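Local coordinates for putative outer membrane lipoprotein (Salmonella typhimurium LT2, PDB 2RD1), which is of unknown function but is probably a membrane-attached lipoprotein with a small, all-beta domain of the SH3-like clan, at residues R40-N43 against S44-A48. Sequence-based numbering, arbitrary orientation.
Sequences REIN and SNDVA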
ATOM      1  N   ARG A  40       8.601  -4.555   2.189  1.00 38.31           N
ATOM      2  CA  ARG A  40       8.180  -4.432   3.577  1.00 37.41           C
ATOM      3  C   ARG A  40       6.917  -5.241   3.824  1.00 37.10           C
ATOM      4  O   ARG A  40       6.387  -5.893   2.926  1.00 36.99           O
ATOM      5  CB  ARG A  40       7.881  -2.972   3.921  1.00 50.46           C
ATOM      6  CG  ARG A  40       8.832  -1.945   3.338  1.00 51.94           C
ATOM      7  CD  ARG A  40      10.134  -1.852   4.102  1.00 53.36           C
ATOM      8  NE  ARG A  40      10.919  -0.709   3.647  1.00 54.71           N
ATOM      9  CZ  ARG A  40      12.143  -0.418   4.074  1.00 55.58           C
ATOM     10  NH1 ARG A  40      12.739  -1.190   4.976  1.00 55.82           N
ATOM     11  NH2 ARG A  40      12.773   0.649   3.596  1.00 55.06           N
ATOM     12  N   GLU A  41       6.444  -5.186   5.062  1.00 45.05           N
ATOM     13  CA  GLU A  41       5.227  -5.874   5.455  1.00 45.88           C
ATOM     14  C   GLU A  41       4.635  -5.037   6.578  1.00 44.60           C
ATOM     15  O   GLU A  41       5.372  -4.413   7.341  1.00 45.71           O
ATOM     16  CB  GLU A  41       5.538  -7.298   5.938  1.00 87.21           C
ATOM     17  CG  GLU A  41       4.390  -8.293   5.737  1.00 90.49           C
ATOM     18  CD  GLU A  41       4.797  -9.740   6.011  1.00 94.92           C
ATOM     19  OE1 GLU A  41       5.192 -10.037   7.159  1.00 97.04           O
ATOM     20  OE2 GLU A  41       4.723 -10.581   5.081  1.00 95.23           O
ATOM     21  N   ILE A  42       3.310  -4.999   6.662  1.00 33.23           N
ATOM     22  CA  ILE A  42       2.633  -4.223   7.693  1.00 32.20           C
ATOM     23  C   ILE A  42       1.363  -4.932   8.121  1.00 31.09           C
ATOM     24  O   ILE A  42       0.741  -5.636   7.331  1.00 30.45           O
ATOM     25  CB  ILE A  42       2.264  -2.805   7.182  1.00 37.19           C
ATOM     26  CG1 ILE A  42       1.523  -2.028   8.269  1.00 36.94           C
ATOM     27  CG2 ILE A  42       1.386  -2.902   5.935  1.00 35.52           C
ATOM     28  CD1 ILE A  42       1.165  -0.609   7.864  1.00 37.47           C
ATOM     29  N   ASN A  43       0.989  -4.760   9.380  1.00 41.83           N
ATOM     30  CA  ASN A  43      -0.227  -5.380   9.883  1.00 43.84           C
ATOM     31  C   ASN A  43      -1.426  -4.869   9.083  1.00 44.11           C
ATOM     32  O   ASN A  43      -1.641  -3.661   8.956  1.00 42.81           O
ATOM     33  CB  ASN A  43      -0.396  -5.071  11.372  1.00 59.98           C
ATOM     34  CG  ASN A  43      -1.773  -5.429  11.889  1.00 62.08           C
ATOM     35  OD1 ASN A  43      -2.341  -6.457  11.522  1.00 63.57           O
ATOM     36  ND2 ASN A  43      -2.317  -4.580  12.755  1.00 63.01           N
ATOM     37  N   SER A  44      -2.193  -5.803   8.533  1.00 51.65           N
ATOM     38  CA  SER A  44      -3.357  -5.472   7.724  1.00 51.52           C
ATOM     39  C   SER A  44      -4.358  -4.569   8.431  1.00 51.62           C
ATOM     40  O   SER A  44      -5.165  -3.911   7.776  1.00 53.31           O
ATOM     41  CB  SER A  44      -4.058  -6.755   7.272  1.00 46.23           C
ATOM     42  OG  SER A  44      -3.160  -7.593   6.565  1.00 45.83           O
ATOM     43  N   ASN A  45      -4.313  -4.536   9.759  1.00 44.88           N
ATOM     44  CA  ASN A  45      -5.234  -3.696  10.522  1.00 44.01           C
ATOM     45  C   ASN A  45      -4.785  -2.239  10.497  1.00 42.22           C
ATOM     46  O   ASN A  45      -5.590  -1.325  10.692  1.00 40.87           O
ATOM     47  CB  ASN A  45      -5.327  -4.178  11.974  1.00 84.33           C
ATOM     48  CG  ASN A  45      -5.922  -5.567  12.089  1.00 88.15           C
ATOM     49  OD1 ASN A  45      -5.294  -6.561  11.713  1.00 90.30           O
ATOM     50  ND2 ASN A  45      -7.147  -5.644  12.604  1.00 89.15           N
ATOM     51  N   ASP A  46      -3.496  -2.033  10.251  1.00 33.54           N
ATOM     52  CA  ASP A  46      -2.927  -0.697  10.195  1.00 31.43           C
ATOM     53  C   ASP A  46      -3.115  -0.011   8.844  1.00 29.52           C
ATOM     54  O   ASP A  46      -2.667   1.121   8.652  1.00 28.54           O
ATOM     55  CB  ASP A  46      -1.439  -0.756  10.530  1.00 53.52           C
ATOM     56  CG  ASP A  46      -1.185  -1.178  11.963  1.00 56.79           C
ATOM     57  OD1 ASP A  46      -1.620  -0.448  12.880  1.00 59.14           O
ATOM     58  OD2 ASP A  46      -0.558  -2.237  12.176  1.00 57.52           O
ATOM     59  N   VAL A  47      -3.776  -0.691   7.911  1.00 34.81           N
ATOM     60  CA  VAL A  47      -4.014  -0.125   6.588  1.00 33.23           C
ATOM     61  C   VAL A  47      -5.434   0.432   6.468  1.00 32.34           C
ATOM     62  O   VAL A  47      -6.413  -0.317   6.515  1.00 30.26           O
ATOM     63  CB  VAL A  47      -3.808  -1.179   5.477  1.00 28.46           C
ATOM     64  CG1 VAL A  47      -4.029  -0.541   4.118  1.00 26.85           C
ATOM     65  CG2 VAL A  47      -2.404  -1.783   5.572  1.00 28.61           C
ATOM     66  N   ALA A  48      -5.536   1.748   6.301  1.00 29.15           N
ATOM     67  CA  ALA A  48      -6.829   2.411   6.180  1.00 28.43           C
ATOM     68  C   ALA A  48      -7.378   2.267   4.765  1.00 28.13           C
ATOM     69  O   ALA A  48      -8.516   1.824   4.578  1.00 27.66           O
ATOM     70  CB  ALA A  48      -6.700   3.884   6.554  1.00 23.57           C
TER
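N43 reaches across the turn to N45 and D46, and its side chain can be followed outward. Its CB lies 3.0 Å from D46 OD2, a close approach. CG is anti to the backbone N (chi1 168°), which places the amide beside the turn that follows. OD1 then faces the backbone of N45. N43 OD1 accepts a weak but nearly straight hydrogen bond from N45 N at 3.3 Å, which closes an Asx turn. On the other branch N43 ND2 donates to D46 OD2 at 3.0 Å. That bond is bent, with 140° at the hydrogen. ND2 meets D46 OD2 from above the carboxylate plane. The amide and carboxylate planes stand 84° apart.

The main chain closes the same turn. D46 N donates to N43 O at 2.8 Å, from above the carbonyl plane. S44 and N45 have the backbone angles of a type I turn.

I42 adds an apolar contact beside the turn. Its CD1 touches D46 CB at 3.7 Å. Its CG2 meets V47 CG2 at 4.0 Å. The extended CG1-CD1 arm, anti to the backbone N, carries the methyl over to D46. S44 OG turns to T30, to which it is hydrogen-bonded.

The turn joins strand 39-43, which pairs with 29-33, to strand 47-52, which pairs with 4-9. It thus links the two three-stranded sheets, consistent with the SH3-like clan.

The amide of N43 uses both ends, one as acceptor and one as donor. These two bonds, one of them weak, would restrain its rotation. The backbone bond is a second tie from N43 to D46. The donated N-H would probably favour a charged D46 carboxylate.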